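PDB 3L2A: polymerase cofactor VP35 from Reston ebolavirus, which blocks the host interferon response as a viral antagonist, probably by binding double-stranded RNA, and serves as a cofactor of the viral polymerase in RNA synthesis. Local coordinates for residues A[13-18]-A[32-36]; A[51-55]-A[68-73]; A[111-115]-A[125-129]. All blocks are in the same frame, centred on the assembly; numbering follows the deposited sequence.

Overall arrangement
The domain pairs a bundle of helices with a small mixed sheet, and the three contacts follow one another along the chain. Contacts 1 and 2 lie within the bundle, their centres about 13 Å apart, and share one apolar interior: Met-17 CE meets Ile-69 CD1 at 3.9 Å and Met-17 CG meets Phe-52 CZ at 4.0 Å. Contact 3, the hairpin, is centred about 16 Å from contact 1, yet Val-34 CG2 reaches Val-114 O at 3.4 Å, so helix 27-41 bridges bundle and sheet. Contacts 2 and 3 do not touch, their nearest atoms about 6 Å apart. Glycerol beside Gln-33 and acetic acid beside Phe-52 probably come from the crystallisation liquor.

Contact 1: A[13-18]-A[32-36]; sequences LKEIMY and VQVIC
Two helical segments, 13-18 and 32-36, run nearly antiparallel, their axes 9.9 Å apart at closest and their directions 151° apart; the closest CA pair is Lys-14 and Val-32 at 6.3 Å. Val-32, chi1 t, points at the partner helix and fills the middle of the interface: its CG1 lies 3.6 Å from Tyr-18 CE1 and 3.9 Å from Lys-14 CG, while CG2 sits 3.7 Å from Met-17 CB. Gln-33 starts out sideways but extends its amide to the edge of the tyrosine ring, where NE2 gives a weak, bent hydrogen bond to Tyr-18 OH (2.7 Å). One turn beyond Val-32, Cys-36, chi1 m, places SG 3.8 Å from Lys-14 N, 4.1 Å from Leu-13 CD2 and 4.3 Å from Met-17 SD. This is the apolar packing of a nearly antiparallel pair within the helical bundle, with a polar edge at Tyr-18 and Gln-33. Helix 45-57 covers Leu-13, Met-17 and Ile-35, helix 62-72 lies against Met-17, Val-32 and Ile-35, and His-29 stacks edge-to-face on Tyr-18.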
loop_
_atom_site.group_PDB
_atom_site.type_symbol
_atom_site.label_atom_id
_atom_site.label_comp_id
_atom_site.label_asym_id
_atom_site.label_seq_id
_atom_site.Cartn_x
_atom_site.Cartn_y
_atom_site.Cartn_z
ATOM N N LEU A 13 5.121 -9.612 -8.231
ATOM C CA LEU A 13 5.604 -8.539 -7.350
ATOM C C LEU A 13 4.982 -8.595 -5.957
ATOM O O LEU A 13 5.679 -8.424 -4.953
ATOM C CB LEU A 13 5.404 -7.162 -7.999
ATOM C CG LEU A 13 6.034 -6.020 -7.223
ATOM C CD1 LEU A 13 7.551 -6.174 -7.067
ATOM C CD2 LEU A 13 5.680 -4.745 -7.973
ATOM N N LYS A 14 3.668 -8.830 -5.891
ATOM C CA LYS A 14 2.979 -9.013 -4.612
ATOM C C LYS A 14 3.656 -10.131 -3.815
ATOM O O LYS A 14 3.924 -9.988 -2.622
ATOM C CB LYS A 14 1.507 -9.312 -4.841
ATOM C CG LYS A 14 0.738 -9.557 -3.539
ATOM C CD LYS A 14 -0.652 -10.052 -3.802
ATOM C CE LYS A 14 -1.299 -10.509 -2.512
ATOM N NZ LYS A 14 -2.781 -10.589 -2.663
ATOM N N GLU A 15 3.958 -11.246 -4.484
ATOM C CA GLU A 15 4.553 -12.398 -3.823
ATOM C C GLU A 15 5.923 -12.070 -3.276
ATOM O O GLU A 15 6.214 -12.394 -2.121
ATOM C CB GLU A 15 4.611 -13.583 -4.787
ATOM C CG GLU A 15 3.242 -14.166 -5.080
ATOM C CD GLU A 15 3.289 -15.316 -6.100
ATOM O OE1 GLU A 15 4.379 -15.569 -6.668
ATOM O OE2 GLU A 15 2.233 -15.972 -6.311
ATOM N N ILE A 16 6.759 -11.391 -4.066
ATOM C CA ILE A 16 8.072 -10.931 -3.578
ATOM C C ILE A 16 7.926 -10.032 -2.335
ATOM O O ILE A 16 8.666 -10.166 -1.349
ATOM C CB ILE A 16 8.842 -10.153 -4.679
ATOM C CG1 ILE A 16 9.364 -11.135 -5.740
ATOM C CG2 ILE A 16 9.999 -9.330 -4.094
ATOM C CD1 ILE A 16 9.899 -10.458 -6.993
ATOM N N MET A 17 6.989 -9.095 -2.399
ATOM C CA MET A 17 6.831 -8.142 -1.286
ATOM C C MET A 17 6.277 -8.849 -0.041
ATOM O O MET A 17 6.711 -8.574 1.097
ATOM C CB MET A 17 5.962 -6.956 -1.710
ATOM C CG MET A 17 6.658 -6.083 -2.752
ATOM S SD MET A 17 5.539 -4.787 -3.286
ATOM C CE MET A 17 6.702 -3.676 -4.101
ATOM N N TYR A 18 5.316 -9.758 -0.233
ATOM C CA TYR A 18 4.768 -10.541 0.891
ATOM C C TYR A 18 5.803 -11.461 1.526
ATOM O O TYR A 18 5.753 -11.736 2.729
ATOM C CB TYR A 18 3.568 -11.384 0.453
ATOM C CG TYR A 18 2.206 -10.741 0.560
ATOM C CD1 TYR A 18 2.018 -9.392 0.317
ATOM C CD2 TYR A 18 1.082 -11.513 0.874
ATOM C CE1 TYR A 18 0.756 -8.810 0.386
ATOM C CE2 TYR A 18 -0.190 -10.939 0.954
ATOM C CZ TYR A 18 -0.341 -9.581 0.713
ATOM O OH TYR A 18 -1.595 -9.008 0.759
ATOM N N VAL A 32 0.995 -3.198 0.027
ATOM C CA VAL A 32 1.502 -3.958 -1.133
ATOM C C VAL A 32 0.385 -4.094 -2.169
ATOM O O VAL A 32 0.599 -3.882 -3.349
ATOM C CB VAL A 32 1.979 -5.332 -0.685
ATOM C CG1 VAL A 32 2.144 -6.327 -1.895
ATOM C CG2 VAL A 32 3.305 -5.204 0.110
ATOM N N GLN A 33 -0.822 -4.442 -1.710
ATOM C CA GLN A 33 -1.943 -4.583 -2.658
ATOM C C GLN A 33 -2.269 -3.278 -3.385
ATOM O O GLN A 33 -2.523 -3.279 -4.603
ATOM C CB GLN A 33 -3.177 -5.098 -1.930
ATOM C CG GLN A 33 -2.924 -6.427 -1.289
ATOM C CD GLN A 33 -4.045 -6.818 -0.352
ATOM O OE1 GLN A 33 -5.219 -6.745 -0.715
ATOM N NE2 GLN A 33 -3.689 -7.251 0.849
ATOM N N VAL A 34 -2.248 -2.181 -2.639
ATOM C CA VAL A 34 -2.559 -0.848 -3.165
ATOM C C VAL A 34 -1.503 -0.473 -4.202
ATOM O O VAL A 34 -1.831 -0.020 -5.294
ATOM C CB VAL A 34 -2.621 0.195 -2.026
ATOM C CG1 VAL A 34 -2.588 1.642 -2.575
ATOM C CG2 VAL A 34 -3.890 -0.031 -1.110
ATOM N N ILE A 35 -0.240 -0.696 -3.857
ATOM C CA ILE A 35 0.894 -0.356 -4.759
ATOM C C ILE A 35 0.846 -1.215 -5.995
ATOM O O ILE A 35 1.041 -0.719 -7.120
ATOM C CB ILE A 35 2.219 -0.554 -3.998
ATOM C CG1 ILE A 35 2.390 0.602 -2.988
ATOM C CG2 ILE A 35 3.427 -0.671 -4.951
ATOM C CD1 ILE A 35 3.631 0.413 -2.035
ATOM N N CYS A 36 0.613 -2.520 -5.822
ATOM C CA CYS A 36 0.587 -3.389 -6.998
ATOM C C CYS A 36 -0.585 -3.093 -7.942
ATOM O O CYS A 36 -0.432 -3.194 -9.157
ATOM C CB CYS A 36 0.614 -4.873 -6.628
ATOM S SG CYS A 36 2.169 -5.358 -5.945
#

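Contact 2: A[51-55]-A[68-73]; sequences EFQAS and QITKRV
Segment 51-55 is helical throughout; segment 68-73 is helical to Arg-72, after which Val-73 leaves helical angles (phi -89°, psi 115°). The two helices cross obliquely, with 121° between their directions and 10.2 Å between their axes at closest. CA atoms pair as Glu-51 with Ile-69 (6.3 Å) and Ser-55 with Gln-68 (7.5 Å). The polar interactions turn on Arg-72, deposited in two conformers of which one is given here. Its extended side chain (chi1 m, then t, t) brings NH1 to 3.5 Å from OE1 of Glu-51, which is bent at chi1 m, chi2 m: a salt bridge with a weak hydrogen bond, the carboxylate lying at the guanidinium edge; NH1 is also 2.8 Å from Ser-55 OG. That serine, chi1 m, donates its hydroxyl proton to Glu-51 O one turn back (3.1 Å), and the same carbonyl accepts Ser-55 N (2.9 Å), so it serves two donors. Helices 45-57 and 62-72 are consecutive, obliquely crossing members of the helical bundle of the VP35 interferon inhibitory domain, joined by a short connection. Gln-68 turns its amide away from the partner helix and accepts Lys-71 NZ at OE1 (2.7 Å); its NE2 is 3.1 Å from Arg-72 NH2, but both are donors and no bond forms. The last helical turn is closed by Arg-72 N to Gln-68 O (2.8 Å) and Val-73 N to Ile-69 O (3.1 Å). Ile-69 CD1 packs on Phe-52 CB (3.8 Å), and Val-73 CG2 meets Glu-51 CG at 4.0 Å. Helix 10-19 covers Phe-52 and Ile-69 through Met-17.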
loop_
_atom_site.group_PDB
_atom_site.type_symbol
_atom_site.label_atom_id
_atom_site.label_comp_id
_atom_site.label_asym_id
_atom_site.label_seq_id
_atom_site.Cartn_x
_atom_site.Cartn_y
_atom_site.Cartn_z
ATOM N N GLU A 51 12.636 0.229 -7.433
ATOM C CA GLU A 51 12.778 1.033 -6.208
ATOM C C GLU A 51 12.759 0.162 -4.946
ATOM O O GLU A 51 13.480 0.428 -3.966
ATOM C CB GLU A 51 11.670 2.077 -6.184
ATOM C CG GLU A 51 11.927 3.161 -7.198
ATOM C CD GLU A 51 13.065 4.077 -6.804
ATOM O OE1 GLU A 51 13.616 3.926 -5.689
ATOM O OE2 GLU A 51 13.400 4.957 -7.619
ATOM N N PHE A 52 11.923 -0.866 -4.961
ATOM C CA PHE A 52 11.859 -1.812 -3.837
ATOM C C PHE A 52 13.236 -2.442 -3.659
ATOM O O PHE A 52 13.791 -2.458 -2.575
ATOM C CB PHE A 52 10.815 -2.891 -4.105
ATOM C CG PHE A 52 10.572 -3.802 -2.932
ATOM C CD1 PHE A 52 9.977 -3.296 -1.774
ATOM C CD2 PHE A 52 10.920 -5.155 -2.988
ATOM C CE1 PHE A 52 9.721 -4.140 -0.674
ATOM C CE2 PHE A 52 10.675 -6.007 -1.899
ATOM C CZ PHE A 52 10.057 -5.499 -0.746
ATOM N N GLN A 53 13.793 -2.982 -4.739
ATOM C CA GLN A 53 15.103 -3.614 -4.672
ATOM C C GLN A 53 16.201 -2.653 -4.223
ATOM O O GLN A 53 17.091 -3.025 -3.440
ATOM C CB GLN A 53 15.477 -4.119 -6.059
ATOM C CG GLN A 53 14.913 -5.455 -6.439
ATOM C CD GLN A 53 15.823 -6.145 -7.505
ATOM O OE1 GLN A 53 16.161 -5.537 -8.494
ATOM N NE2 GLN A 53 16.245 -7.385 -7.250
ATOM N N ALA A 54 16.179 -1.438 -4.763
ATOM C CA ALA A 54 17.210 -0.454 -4.452
ATOM C C ALA A 54 17.135 -0.070 -2.985
ATOM O O ALA A 54 18.164 0.153 -2.364
ATOM C CB ALA A 54 17.085 0.763 -5.330
ATOM N N SER A 55 15.923 -0.011 -2.426
ATOM C CA SER A 55 15.785 0.365 -1.017
ATOM C C SER A 55 16.280 -0.729 -0.111
ATOM O O SER A 55 16.953 -0.458 0.895
ATOM C CB SER A 55 14.334 0.736 -0.694
ATOM O OG SER A 55 14.003 1.944 -1.360
ATOM N N GLN A 68 9.144 4.226 1.067
ATOM C CA GLN A 68 9.963 4.974 0.127
ATOM C C GLN A 68 9.374 4.951 -1.278
ATOM O O GLN A 68 9.419 5.963 -1.983
ATOM C CB GLN A 68 11.410 4.478 0.181
ATOM C CG GLN A 68 12.079 4.726 1.548
ATOM C CD GLN A 68 12.177 6.186 1.972
ATOM O OE1 GLN A 68 11.211 6.785 2.456
ATOM N NE2 GLN A 68 13.377 6.745 1.872
ATOM N N ILE A 69 8.811 3.815 -1.681
ATOM C CA ILE A 69 8.104 3.732 -2.975
ATOM C C ILE A 69 7.055 4.815 -3.068
ATOM O O ILE A 69 6.981 5.535 -4.078
ATOM C CB ILE A 69 7.486 2.331 -3.241
ATOM C CG1 ILE A 69 8.599 1.307 -3.527
ATOM C CG2 ILE A 69 6.427 2.391 -4.388
ATOM C CD1 ILE A 69 8.193 -0.189 -3.311
ATOM N N THR A 70 6.262 4.969 -2.019
ATOM C CA THR A 70 5.138 5.943 -2.055
ATOM C C THR A 70 5.633 7.380 -2.189
ATOM O O THR A 70 4.949 8.223 -2.768
ATOM C CB THR A 70 4.197 5.822 -0.858
ATOM O OG1 THR A 70 4.845 6.238 0.353
ATOM C CG2 THR A 70 3.678 4.371 -0.726
ATOM N N LYS A 71 6.844 7.616 -1.698
ATOM C CA LYS A 71 7.481 8.937 -1.729
ATOM C C LYS A 71 8.292 9.215 -3.005
ATOM O O LYS A 71 8.414 10.371 -3.437
ATOM C CB LYS A 71 8.395 9.065 -0.503
ATOM C CG LYS A 71 7.604 9.171 0.811
ATOM C CD LYS A 71 8.457 8.846 2.035
ATOM C CE LYS A 71 9.615 9.805 2.233
ATOM N NZ LYS A 71 10.533 9.285 3.319
ATOM N N ARG A 72 8.863 8.176 -3.595
ATOM C CA ARG A 72 9.776 8.392 -4.714
ATOM C C ARG A 72 9.047 8.366 -6.052
ATOM O O ARG A 72 9.349 9.164 -6.937
ATOM C CB ARG A 72 10.918 7.376 -4.691
ATOM C CG ARG A 72 11.804 7.505 -3.466
ATOM C CD ARG A 72 12.981 6.549 -3.498
ATOM N NE ARG A 72 13.724 6.617 -2.241
ATOM C CZ ARG A 72 14.468 5.638 -1.741
ATOM N NH1 ARG A 72 14.604 4.484 -2.383
ATOM N NH2 ARG A 72 15.092 5.824 -0.589
ATOM N N VAL A 73 8.078 7.461 -6.179
ATOM C CA VAL A 73 7.473 7.165 -7.466
ATOM C C VAL A 73 6.282 8.100 -7.685
ATOM O O VAL A 73 5.314 8.027 -6.922
ATOM C CB VAL A 73 7.063 5.671 -7.554
ATOM C CG1 VAL A 73 6.509 5.353 -8.927
ATOM C CG2 VAL A 73 8.267 4.746 -7.242
#

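Contact 3: A[111-115]-A[125-129]; sequences RGWVC and LGLKI
An antiparallel beta hairpin, strands 113-118 and 124-128, forms the middle of the mixed sheet and ends at the C-terminus; a beta bulge interrupts its register. Trp-113 and Lys-128 make a non-hydrogen-bonded pair (CA to CA 4.6 Å), after which Val-114 and Cys-115 both stand opposite Leu-127, Val-114 adopting helical angles (phi -77°, psi -49°). Three backbone hydrogen bonds hold the strands: Ile-129 N to Gly-112 O (2.9 Å), Val-114 N to Leu-127 O (2.7 Å) and Leu-127 N to Cys-115 O (3.0 Å). Gly-112, at phi 109° and psi -1°, could not take a CB, which would strike Ile-129 OXT. Apolar contacts join Leu-127 CD2 to Val-114 CB and to Cys-115 SG, both at 3.9 Å; Val-114 and Leu-127 also meet Gln-30 of helix 27-41. On the other face, the indole edge of Trp-113 (chi1 m, chi2 97°) abuts Gly-126, CZ3 3.8 Å from Gly-126 CA. Lys-128 (chi1 t, chi2 p) lays its aliphatic chain over the indole, a CH-pi contact with CD 3.6 Å from the five-membered ring centroid. Lys-128 NZ donates to Arg-111 O at 3.1 Å and bridges to the carboxylate oxygen Ile-129 OXT at 3.3 Å.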
loop_
_atom_site.group_PDB
_atom_site.type_symbol
_atom_site.label_atom_id
_atom_site.label_comp_id
_atom_site.label_asym_id
_atom_site.label_seq_id
_atom_site.Cartn_x
_atom_site.Cartn_y
_atom_site.Cartn_z
ATOM N N ARG A 111 1.838 10.468 2.220
ATOM C CA ARG A 111 1.797 10.863 3.626
ATOM C C ARG A 111 1.384 9.711 4.556
ATOM O O ARG A 111 1.240 9.902 5.756
ATOM C CB ARG A 111 0.891 12.069 3.826
ATOM C CG ARG A 111 1.379 13.297 3.096
ATOM C CD ARG A 111 0.538 14.500 3.458
ATOM N NE ARG A 111 1.026 15.715 2.817
ATOM C CZ ARG A 111 0.586 16.938 3.103
ATOM N NH1 ARG A 111 -0.354 17.108 4.027
ATOM N NH2 ARG A 111 1.088 17.991 2.470
ATOM N N GLY A 112 1.226 8.509 4.002
ATOM C CA GLY A 112 0.996 7.322 4.829
ATOM C C GLY A 112 -0.422 6.759 4.746
ATOM O O GLY A 112 -0.717 5.754 5.365
ATOM N N TRP A 113 -1.291 7.391 3.961
ATOM C CA TRP A 113 -2.681 6.938 3.842
ATOM C C TRP A 113 -2.747 5.827 2.821
ATOM O O TRP A 113 -2.582 6.046 1.604
ATOM C CB TRP A 113 -3.587 8.099 3.437
ATOM C CG TRP A 113 -3.629 9.169 4.489
ATOM C CD1 TRP A 113 -2.899 10.332 4.522
ATOM C CD2 TRP A 113 -4.429 9.161 5.671
ATOM N NE1 TRP A 113 -3.216 11.055 5.649
ATOM C CE2 TRP A 113 -4.145 10.357 6.378
ATOM C CE3 TRP A 113 -5.368 8.260 6.206
ATOM C CZ2 TRP A 113 -4.757 10.672 7.611
ATOM C CZ3 TRP A 113 -5.990 8.583 7.432
ATOM C CH2 TRP A 113 -5.676 9.775 8.111
ATOM N N VAL A 114 -2.948 4.618 3.305
ATOM C CA VAL A 114 -2.913 3.449 2.454
ATOM C C VAL A 114 -4.186 3.282 1.613
ATOM O O VAL A 114 -4.135 3.029 0.405
ATOM C CB VAL A 114 -2.626 2.173 3.302
ATOM C CG1 VAL A 114 -2.595 0.905 2.418
ATOM C CG2 VAL A 114 -1.302 2.335 4.056
ATOM N N CYS A 115 -5.334 3.377 2.268
ATOM C CA CYS A 115 -6.595 3.203 1.596
ATOM C C CYS A 115 -7.639 3.798 2.512
ATOM O O CYS A 115 -7.332 4.170 3.650
ATOM C CB CYS A 115 -6.864 1.721 1.320
ATOM S SG CYS A 115 -7.006 0.677 2.820
ATOM N N LEU A 125 -12.925 5.451 7.367
ATOM C CA LEU A 125 -11.743 5.333 8.201
ATOM C C LEU A 125 -10.590 5.133 7.267
ATOM O O LEU A 125 -10.619 4.216 6.445
ATOM C CB LEU A 125 -11.829 4.116 9.118
ATOM C CG LEU A 125 -12.679 4.210 10.382
ATOM C CD1 LEU A 125 -12.885 2.823 10.977
ATOM C CD2 LEU A 125 -12.032 5.135 11.398
ATOM N N GLY A 126 -9.575 5.979 7.380
ATOM C CA GLY A 126 -8.383 5.806 6.546
ATOM C C GLY A 126 -7.426 4.885 7.286
ATOM O O GLY A 126 -7.345 4.928 8.514
ATOM N N LEU A 127 -6.713 4.053 6.534
ATOM C CA LEU A 127 -5.659 3.229 7.084
ATOM C C LEU A 127 -4.368 3.998 6.908
ATOM O O LEU A 127 -4.040 4.428 5.806
ATOM C CB LEU A 127 -5.572 1.933 6.284
ATOM C CG LEU A 127 -4.508 0.931 6.688
ATOM C CD1 LEU A 127 -4.801 0.445 8.095
ATOM C CD2 LEU A 127 -4.501 -0.225 5.709
ATOM N N LYS A 128 -3.641 4.168 8.002
ATOM C CA LYS A 128 -2.550 5.124 8.024
ATOM C C LYS A 128 -1.319 4.491 8.644
ATOM O O LYS A 128 -1.385 3.922 9.734
ATOM C CB LYS A 128 -3.025 6.363 8.809
ATOM C CG LYS A 128 -2.010 7.473 9.092
ATOM C CD LYS A 128 -1.664 8.296 7.869
ATOM C CE LYS A 128 -1.037 9.649 8.276
ATOM N NZ LYS A 128 0.385 9.548 8.734
ATOM N N ILE A 129 -0.186 4.612 7.967
ATOM C CA ILE A 129 1.101 4.263 8.593
ATOM C C ILE A 129 1.985 5.489 8.769
ATOM O O ILE A 129 3.065 5.430 9.368
ATOM C CB ILE A 129 1.872 3.241 7.762
ATOM C CG1 ILE A 129 1.998 3.733 6.314
ATOM C CG2 ILE A 129 1.173 1.898 7.849
ATOM C CD1 ILE A 129 3.020 3.019 5.498
ATOM O OXT ILE A 129 1.676 6.558 8.268
#